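Local coordinates for protein malonyl-CoA decarboxylase (Rhodopseudomonas palustris, PDB 4KSA) that probably catalyses the decarboxylation of malonyl-CoA to acetyl-CoA, at residues 40-44 and 83-87; 43-49 and 121-126; 78-82 and 150-156. Residues are numbered along the deposited sequence.

How the contacts relate
All three contacts lie in the helical N-terminal part of the chain, on the same side of its centre. Helix 36-48 comes first. Contact 1 closes a loop of 38 residues, nearly all helix, from this helix to the loop between helix 71-83 and helix 89-101. Contact 2 begins on the same helix, shares S43 and E44 with contact 1, and closes a longer loop to helix 118-126. Contact 3 begins on helix 71-83 and reaches the start of helix 154-167, so it crosses both others along the chain. Side chains join them. F85 CE1 lies 3.6 Å from L47 CD1, I40 CD1 3.2 Å from A80 CB, and L122 CD2 3.5 Å from L81 CD2.

Contact 1: residues 40-44 and 83-87; sequences IALSE and EQFGP
This is helix-to-loop packing in the helical N-terminal region. Segment 40-44 is one turn of helix 36-48. Segment 83-87 leaves helix 71-83, departs from helical phi/psi at F85 (-98/34), and leads toward helix 89-101. The nearest CA pairs are I40 with Q84 at 8.8 Å and S43 with F85 at 9.1 Å. I40 points toward the loop in an mt rotamer. Its CG2 lies 3.5 Å from Q84 OE1 and 3.7 Å from F85 CE2, at the edge of the ring. A41 and L42 make no contact with the loop, and L42 packs on helix 52-68 instead. S43 also points toward the loop and sets its CB 3.5 Å from F85 CZ, while its OG bonds to L39 O. E44 starts sideways and bends back through m chi1 and m chi2. Its carboxylate forms a salt bridge with R118. F85 is buried, with chi1 near -61° and chi2 near -84°, and fills the space between the segments. E44 OE1 stands 3.4 Å from F85 CE1.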
loop_
_atom_site.group_PDB
_atom_site.type_symbol
_atom_site.label_atom_id
_atom_site.label_comp_id
_atom_site.label_asym_id
_atom_site.label_seq_id
_atom_site.Cartn_x
_atom_site.Cartn_y
_atom_site.Cartn_z
ATOM N N ILE A 40 18.606 -37.526 -11.193
ATOM C CA ILE A 40 17.833 -38.005 -12.321
ATOM C C ILE A 40 16.719 -38.922 -11.809
ATOM O O ILE A 40 15.577 -38.839 -12.260
ATOM C CB ILE A 40 18.724 -38.764 -13.310
ATOM C CG1 ILE A 40 19.842 -37.845 -13.773
ATOM C CG2 ILE A 40 17.921 -39.214 -14.520
ATOM C CD1 ILE A 40 20.834 -38.523 -14.659
ATOM N N ALA A 41 17.047 -39.797 -10.869
ATOM C CA ALA A 41 16.046 -40.698 -10.314
ATOM C C ALA A 41 14.908 -39.875 -9.728
ATOM O O ALA A 41 13.733 -40.154 -9.960
ATOM C CB ALA A 41 16.663 -41.553 -9.230
ATOM N N LEU A 42 15.282 -38.851 -8.964
ATOM C CA LEU A 42 14.332 -37.948 -8.318
ATOM C C LEU A 42 13.403 -37.300 -9.345
ATOM O O LEU A 42 12.193 -37.264 -9.165
ATOM C CB LEU A 42 15.103 -36.877 -7.564
ATOM C CG LEU A 42 14.340 -36.125 -6.491
ATOM C CD1 LEU A 42 13.563 -37.095 -5.616
ATOM C CD2 LEU A 42 15.345 -35.330 -5.664
ATOM N N SER A 43 13.982 -36.787 -10.421
ATOM C CA SER A 43 13.192 -36.171 -11.475
ATOM C C SER A 43 12.089 -37.147 -11.908
ATOM O O SER A 43 10.975 -36.740 -12.236
ATOM C CB SER A 43 14.085 -35.830 -12.680
ATOM O OG SER A 43 15.185 -35.030 -12.284
ATOM N N GLU A 44 12.417 -38.436 -11.904
ATOM C CA GLU A 44 11.482 -39.481 -12.297
ATOM C C GLU A 44 10.336 -39.652 -11.295
ATOM O O GLU A 44 9.190 -39.880 -11.693
ATOM C CB GLU A 44 12.230 -40.805 -12.470
ATOM C CG GLU A 44 13.061 -40.879 -13.726
ATOM C CD GLU A 44 12.212 -40.780 -14.971
ATOM O OE1 GLU A 44 12.786 -40.665 -16.077
ATOM O OE2 GLU A 44 10.964 -40.817 -14.841
ATOM N N GLU A 83 19.099 -36.187 -23.043
ATOM C CA GLU A 83 18.878 -37.524 -23.582
ATOM C C GLU A 83 17.753 -38.330 -22.941
ATOM O O GLU A 83 16.985 -38.989 -23.644
ATOM C CB GLU A 83 20.169 -38.349 -23.552
ATOM C CG GLU A 83 20.609 -38.825 -22.186
ATOM C CD GLU A 83 21.761 -39.822 -22.270
ATOM O OE1 GLU A 83 22.717 -39.571 -23.047
ATOM O OE2 GLU A 83 21.714 -40.853 -21.553
ATOM N N GLN A 84 17.626 -38.280 -21.625
ATOM C CA GLN A 84 16.573 -39.052 -20.990
ATOM C C GLN A 84 15.192 -38.399 -20.912
ATOM O O GLN A 84 14.172 -39.070 -21.079
ATOM C CB GLN A 84 17.038 -39.484 -19.603
ATOM C CG GLN A 84 18.216 -40.440 -19.700
ATOM C CD GLN A 84 18.835 -40.756 -18.370
ATOM O OE1 GLN A 84 18.144 -41.198 -17.438
ATOM N NE2 GLN A 84 20.152 -40.539 -18.263
ATOM N N PHE A 85 15.150 -37.090 -20.697
ATOM C CA PHE A 85 13.879 -36.410 -20.563
ATOM C C PHE A 85 13.328 -35.698 -21.784
ATOM O O PHE A 85 12.672 -34.662 -21.674
ATOM C CB PHE A 85 13.965 -35.463 -19.392
ATOM C CG PHE A 85 14.231 -36.152 -18.102
ATOM C CD1 PHE A 85 13.189 -36.704 -17.371
ATOM C CD2 PHE A 85 15.525 -36.251 -17.615
ATOM C CE1 PHE A 85 13.423 -37.342 -16.168
ATOM C CE2 PHE A 85 15.779 -36.893 -16.407
ATOM C CZ PHE A 85 14.720 -37.440 -15.678
ATOM N N GLY A 86 13.583 -36.263 -22.953
ATOM C CA GLY A 86 13.052 -35.676 -24.169
ATOM C C GLY A 86 11.696 -36.318 -24.413
ATOM O O GLY A 86 11.150 -36.971 -23.512
ATOM N N PRO A 87 11.115 -36.158 -25.607
ATOM C CA PRO A 87 9.807 -36.776 -25.860
ATOM C C PRO A 87 9.935 -38.281 -25.973
ATOM O O PRO A 87 10.987 -38.773 -26.367
ATOM C CB PRO A 87 9.396 -36.168 -27.192
ATOM C CG PRO A 87 10.710 -36.010 -27.893
ATOM C CD PRO A 87 11.590 -35.425 -26.793
#

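Contact 2: residues 43-49 and 121-126; sequences SETLLSR and ELIRRL
The guanidinium of R125 joins the two segments. Its NH1 donates to R49 O at 2.9 Å, with an angle of 154°, and weakly to L46 O, also at 2.9 Å. L47 O lies over one face of the guanidinium, 3.2 Å from R125 NH1, at too poor an angle to bond. L46 O and L47 O lie in the last turn of helix 36-48, and R49 just after it is the first residue to leave helical phi/psi (-55/153). R125 NH1 thus meets the C-terminal end of that helix. R125 has an extended mtt side chain. E121, on the same helix, forms a salt bridge with it: E121 OE2 accepts from R125 NE at 2.7 Å. R124 NH2 meets E121 OE1 at 3.2 Å and completes a salt-bridge network. Both segments are helical, apart from R49, and form a nearly perpendicular helix pair in the N-terminal helical region. The axes approach to 9.6 Å and cross at 83°. The closest CA atoms are L47 and L122, 6.0 Å apart. L46, in tp, places CD2 3.5 Å from L126 CD2 and 3.7 Å from L122 CD1. L47, in mt, places CD2 3.8 Å from E121 CB and 4.1 Å from L122 CB. S43, buried, sets its CB 3.9 Å from L122 CD2. The R49 side chain turns away to a salt bridge with E430 of the second subunit.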
loop_
_atom_site.group_PDB
_atom_site.type_symbol
_atom_site.label_atom_id
_atom_site.label_comp_id
_atom_site.label_asym_id
_atom_site.label_seq_id
_atom_site.Cartn_x
_atom_site.Cartn_y
_atom_site.Cartn_z
ATOM N N SER A 43 13.982 -36.787 -10.421
ATOM C CA SER A 43 13.192 -36.171 -11.475
ATOM C C SER A 43 12.089 -37.147 -11.908
ATOM O O SER A 43 10.975 -36.740 -12.236
ATOM C CB SER A 43 14.085 -35.830 -12.680
ATOM O OG SER A 43 15.185 -35.030 -12.284
ATOM N N GLU A 44 12.417 -38.436 -11.904
ATOM C CA GLU A 44 11.482 -39.481 -12.297
ATOM C C GLU A 44 10.336 -39.652 -11.295
ATOM O O GLU A 44 9.190 -39.880 -11.693
ATOM C CB GLU A 44 12.230 -40.805 -12.470
ATOM C CG GLU A 44 13.061 -40.879 -13.726
ATOM C CD GLU A 44 12.212 -40.780 -14.971
ATOM O OE1 GLU A 44 12.786 -40.665 -16.077
ATOM O OE2 GLU A 44 10.964 -40.817 -14.841
ATOM N N THR A 45 10.652 -39.555 -10.006
ATOM C CA THR A 45 9.640 -39.666 -8.972
ATOM C C THR A 45 8.722 -38.451 -9.150
ATOM O O THR A 45 7.516 -38.595 -9.343
ATOM C CB THR A 45 10.252 -39.624 -7.541
ATOM O OG1 THR A 45 11.233 -40.657 -7.395
ATOM C CG2 THR A 45 9.163 -39.807 -6.482
ATOM N N LEU A 46 9.309 -37.258 -9.097
ATOM C CA LEU A 46 8.570 -36.009 -9.256
ATOM C C LEU A 46 7.646 -36.039 -10.468
ATOM O O LEU A 46 6.466 -35.708 -10.374
ATOM C CB LEU A 46 9.542 -34.840 -9.399
ATOM C CG LEU A 46 8.907 -33.461 -9.562
ATOM C CD1 LEU A 46 8.083 -33.115 -8.316
ATOM C CD2 LEU A 46 9.997 -32.424 -9.790
ATOM N N LEU A 47 8.181 -36.437 -11.613
ATOM C CA LEU A 47 7.380 -36.500 -12.825
ATOM C C LEU A 47 6.143 -37.394 -12.718
ATOM O O LEU A 47 5.111 -37.097 -13.311
ATOM C CB LEU A 47 8.236 -36.981 -13.991
ATOM C CG LEU A 47 9.013 -35.933 -14.774
ATOM C CD1 LEU A 47 9.870 -36.611 -15.837
ATOM C CD2 LEU A 47 8.029 -34.964 -15.413
ATOM N N SER A 48 6.246 -38.482 -11.960
ATOM C CA SER A 48 5.139 -39.432 -11.820
ATOM C C SER A 48 4.218 -39.112 -10.653
ATOM O O SER A 48 3.105 -39.638 -10.567
ATOM C CB SER A 48 5.679 -40.852 -11.626
ATOM O OG SER A 48 6.089 -41.053 -10.276
ATOM N N ARG A 49 4.688 -38.261 -9.750
ATOM C CA ARG A 49 3.903 -37.887 -8.590
ATOM C C ARG A 49 2.524 -37.336 -8.951
ATOM O O ARG A 49 2.327 -36.779 -10.037
ATOM C CB ARG A 49 4.657 -36.856 -7.776
ATOM C CG ARG A 49 4.342 -36.948 -6.337
ATOM C CD ARG A 49 4.866 -38.252 -5.818
ATOM N NE ARG A 49 4.278 -38.589 -4.530
ATOM C CZ ARG A 49 4.735 -39.550 -3.739
ATOM N NH1 ARG A 49 5.789 -40.264 -4.113
ATOM N NH2 ARG A 49 4.135 -39.789 -2.579
ATOM N N GLU A 121 7.346 -30.700 -18.388
ATOM C CA GLU A 121 6.579 -31.036 -17.213
ATOM C C GLU A 121 7.474 -31.016 -15.979
ATOM O O GLU A 121 7.029 -30.628 -14.897
ATOM C CB GLU A 121 5.934 -32.412 -17.388
ATOM C CG GLU A 121 4.949 -32.789 -16.284
ATOM C CD GLU A 121 3.908 -31.696 -16.051
ATOM O OE1 GLU A 121 3.457 -31.072 -17.050
ATOM O OE2 GLU A 121 3.541 -31.470 -14.874
ATOM N N LEU A 122 8.731 -31.430 -16.143
ATOM C CA LEU A 122 9.685 -31.451 -15.039
ATOM C C LEU A 122 10.026 -30.034 -14.547
ATOM O O LEU A 122 10.139 -29.789 -13.329
ATOM C CB LEU A 122 10.985 -32.146 -15.461
ATOM C CG LEU A 122 12.070 -32.107 -14.376
ATOM C CD1 LEU A 122 11.550 -32.867 -13.141
ATOM C CD2 LEU A 122 13.388 -32.687 -14.900
ATOM N N ILE A 123 10.220 -29.109 -15.493
ATOM C CA ILE A 123 10.529 -27.733 -15.141
ATOM C C ILE A 123 9.285 -27.093 -14.505
ATOM O O ILE A 123 9.383 -26.422 -13.464
ATOM C CB ILE A 123 11.013 -26.934 -16.391
ATOM C CG1 ILE A 123 12.325 -27.539 -16.908
ATOM C CG2 ILE A 123 11.277 -25.478 -16.039
ATOM C CD1 ILE A 123 12.865 -26.878 -18.176
ATOM N N ARG A 124 8.118 -27.322 -15.116
ATOM C CA ARG A 124 6.865 -26.762 -14.592
ATOM C C ARG A 124 6.645 -27.160 -13.158
ATOM O O ARG A 124 6.169 -26.355 -12.356
ATOM C CB ARG A 124 5.651 -27.197 -15.408
ATOM C CG ARG A 124 5.461 -26.384 -16.664
ATOM C CD ARG A 124 4.096 -26.629 -17.260
ATOM N NE ARG A 124 4.017 -27.942 -17.876
ATOM C CZ ARG A 124 4.230 -28.164 -19.166
ATOM N NH1 ARG A 124 4.517 -27.154 -19.971
ATOM N NH2 ARG A 124 4.186 -29.398 -19.638
ATOM N N ARG A 125 6.994 -28.396 -12.825
ATOM C CA ARG A 125 6.816 -28.858 -11.465
ATOM C C ARG A 125 7.860 -28.283 -10.528
ATOM O O ARG A 125 7.546 -27.940 -9.393
ATOM C CB ARG A 125 6.838 -30.379 -11.429
ATOM C CG ARG A 125 5.703 -30.967 -12.229
ATOM C CD ARG A 125 5.481 -32.436 -11.932
ATOM N NE ARG A 125 4.382 -32.936 -12.750
ATOM C CZ ARG A 125 3.662 -34.021 -12.478
ATOM N NH1 ARG A 125 3.924 -34.759 -11.398
ATOM N NH2 ARG A 125 2.638 -34.336 -13.264
ATOM N N LEU A 126 9.098 -28.164 -10.993
ATOM C CA LEU A 126 10.171 -27.622 -10.163
ATOM C C LEU A 126 9.907 -26.173 -9.834
ATOM O O LEU A 126 10.468 -25.630 -8.895
ATOM C CB LEU A 126 11.504 -27.721 -10.888
ATOM C CG LEU A 126 12.058 -29.126 -11.083
ATOM C CD1 LEU A 126 13.344 -29.048 -11.877
ATOM C CD2 LEU A 126 12.301 -29.767 -9.714
#

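Contact 3: residues 78-82 and 150-156; sequences LDALA and HPQLRHV
D79, L153 and V156 bury the most surface where helix 71-83 meets the lead-in to helix 154-167, in the helical N-terminal region. Segment 78-82 is regular helix. In 150-156, residues 151-153 already have helical phi/psi. The closest CA atoms are A82 and L153, 5.9 Å apart. D79 has chi1 near -84°. Its OD1 accepts from Q152 NE2 at 2.6 Å with an angle of 154°, and its OD2 lies 3.3 Å from H150 CD2. L153 is in mt. Its CD2 reaches L78 O at 3.3 Å, and L78 CB and A82 CB at 4.2 Å each. V156 has chi1 t and points toward helix 71-83. Its CG2 packs 3.8 Å from A82 CB and 4.1 Å from L81 CB. The small A82 side chain leaves room for this close backbone approach. Helix 132-146 also packs on L78, L81 and L153. The chemistry is split: one hydrogen bond, D79 to Q152, and an apolar patch that packs helix 71-83 against 153-156.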
loop_
_atom_site.group_PDB
_atom_site.type_symbol
_atom_site.label_atom_id
_atom_site.label_comp_id
_atom_site.label_asym_id
_atom_site.label_seq_id
_atom_site.Cartn_x
_atom_site.Cartn_y
_atom_site.Cartn_z
ATOM N N LEU A 78 22.099 -32.027 -16.256
ATOM C CA LEU A 78 21.680 -31.191 -17.361
ATOM C C LEU A 78 21.705 -32.045 -18.616
ATOM O O LEU A 78 20.775 -31.992 -19.410
ATOM C CB LEU A 78 22.612 -29.987 -17.512
ATOM C CG LEU A 78 22.642 -28.977 -16.364
ATOM C CD1 LEU A 78 23.506 -27.776 -16.750
ATOM C CD2 LEU A 78 21.223 -28.523 -16.058
ATOM N N ASP A 79 22.760 -32.845 -18.794
ATOM C CA ASP A 79 22.854 -33.710 -19.970
ATOM C C ASP A 79 21.716 -34.716 -19.952
ATOM O O ASP A 79 21.157 -35.045 -20.987
ATOM C CB ASP A 79 24.205 -34.430 -20.020
ATOM C CG ASP A 79 25.304 -33.571 -20.657
ATOM O OD1 ASP A 79 25.032 -32.933 -21.694
ATOM O OD2 ASP A 79 26.444 -33.540 -20.141
ATOM N N ALA A 80 21.371 -35.192 -18.761
ATOM C CA ALA A 80 20.277 -36.141 -18.590
ATOM C C ALA A 80 18.977 -35.502 -19.097
ATOM O O ALA A 80 18.111 -36.199 -19.635
ATOM C CB ALA A 80 20.132 -36.530 -17.109
ATOM N N LEU A 81 18.833 -34.186 -18.924
ATOM C CA LEU A 81 17.626 -33.529 -19.390
ATOM C C LEU A 81 17.561 -33.636 -20.900
ATOM O O LEU A 81 16.476 -33.688 -21.476
ATOM C CB LEU A 81 17.582 -32.047 -18.981
ATOM C CG LEU A 81 17.531 -31.702 -17.483
ATOM C CD1 LEU A 81 17.733 -30.212 -17.302
ATOM C CD2 LEU A 81 16.221 -32.147 -16.867
ATOM N N ALA A 82 18.721 -33.693 -21.545
ATOM C CA ALA A 82 18.748 -33.768 -22.998
ATOM C C ALA A 82 18.458 -35.146 -23.575
ATOM O O ALA A 82 17.639 -35.262 -24.499
ATOM C CB ALA A 82 20.069 -33.256 -23.535
ATOM N N HIS A 150 28.789 -28.543 -25.042
ATOM C CA HIS A 150 27.744 -29.555 -25.098
ATOM C C HIS A 150 26.583 -29.058 -25.934
ATOM O O HIS A 150 25.538 -28.690 -25.421
ATOM C CB HIS A 150 27.248 -29.890 -23.696
ATOM C CG HIS A 150 28.295 -30.481 -22.803
ATOM N ND1 HIS A 150 29.432 -29.793 -22.435
ATOM C CD2 HIS A 150 28.352 -31.673 -22.164
ATOM C CE1 HIS A 150 30.142 -30.534 -21.603
ATOM N NE2 HIS A 150 29.508 -31.678 -21.422
ATOM N N PRO A 151 26.742 -29.078 -27.252
ATOM C CA PRO A 151 25.711 -28.617 -28.183
ATOM C C PRO A 151 24.331 -29.278 -28.096
ATOM O O PRO A 151 23.365 -28.766 -28.663
ATOM C CB PRO A 151 26.377 -28.820 -29.540
ATOM C CG PRO A 151 27.205 -30.034 -29.295
ATOM C CD PRO A 151 27.842 -29.737 -27.971
ATOM N N GLN A 152 24.227 -30.400 -27.393
ATOM C CA GLN A 152 22.943 -31.093 -27.285
ATOM C C GLN A 152 22.001 -30.424 -26.306
ATOM O O GLN A 152 20.787 -30.618 -26.381
ATOM C CB GLN A 152 23.130 -32.562 -26.875
ATOM C CG GLN A 152 24.583 -32.979 -26.628
ATOM C CD GLN A 152 25.109 -32.572 -25.259
ATOM O OE1 GLN A 152 26.215 -32.053 -25.146
ATOM N NE2 GLN A 152 24.322 -32.825 -24.213
ATOM N N LEU A 153 22.563 -29.645 -25.388
ATOM C CA LEU A 153 21.776 -28.939 -24.388
ATOM C C LEU A 153 20.995 -27.779 -25.009
ATOM O O LEU A 153 20.214 -27.122 -24.332
ATOM C CB LEU A 153 22.684 -28.394 -23.283
ATOM C CG LEU A 153 23.394 -29.410 -22.393
ATOM C CD1 LEU A 153 24.265 -28.673 -21.387
ATOM C CD2 LEU A 153 22.368 -30.288 -21.686
ATOM N N ARG A 154 21.209 -27.520 -26.294
ATOM C CA ARG A 154 20.510 -26.432 -26.951
ATOM C C ARG A 154 19.007 -26.703 -26.971
ATOM O O ARG A 154 18.193 -25.781 -26.885
ATOM C CB ARG A 154 21.046 -26.259 -28.373
ATOM C CG ARG A 154 20.627 -24.963 -29.042
ATOM C CD ARG A 154 19.374 -25.154 -29.879
ATOM N NE ARG A 154 18.865 -23.886 -30.394
ATOM C CZ ARG A 154 18.015 -23.774 -31.410
ATOM N NH1 ARG A 154 17.570 -24.863 -32.035
ATOM N NH2 ARG A 154 17.614 -22.570 -31.806
ATOM N N HIS A 155 18.643 -27.976 -27.056
ATOM C CA HIS A 155 17.241 -28.350 -27.100
ATOM C C HIS A 155 16.631 -28.370 -25.714
ATOM O O HIS A 155 15.422 -28.545 -25.545
ATOM C CB HIS A 155 17.089 -29.684 -27.841
ATOM C CG HIS A 155 17.654 -29.636 -29.226
ATOM N ND1 HIS A 155 18.903 -30.129 -29.538
ATOM C CD2 HIS A 155 17.212 -29.004 -30.340
ATOM C CE1 HIS A 155 19.210 -29.795 -30.779
ATOM N NE2 HIS A 155 18.201 -29.111 -31.287
ATOM N N VAL A 156 17.478 -28.181 -24.714
ATOM C CA VAL A 156 17.001 -28.102 -23.349
ATOM C C VAL A 156 16.689 -26.623 -23.160
ATOM O O VAL A 156 15.679 -26.254 -22.567
ATOM C CB VAL A 156 18.074 -28.515 -22.340
ATOM C CG1 VAL A 156 17.643 -28.109 -20.926
ATOM C CG2 VAL A 156 18.309 -30.020 -22.427
#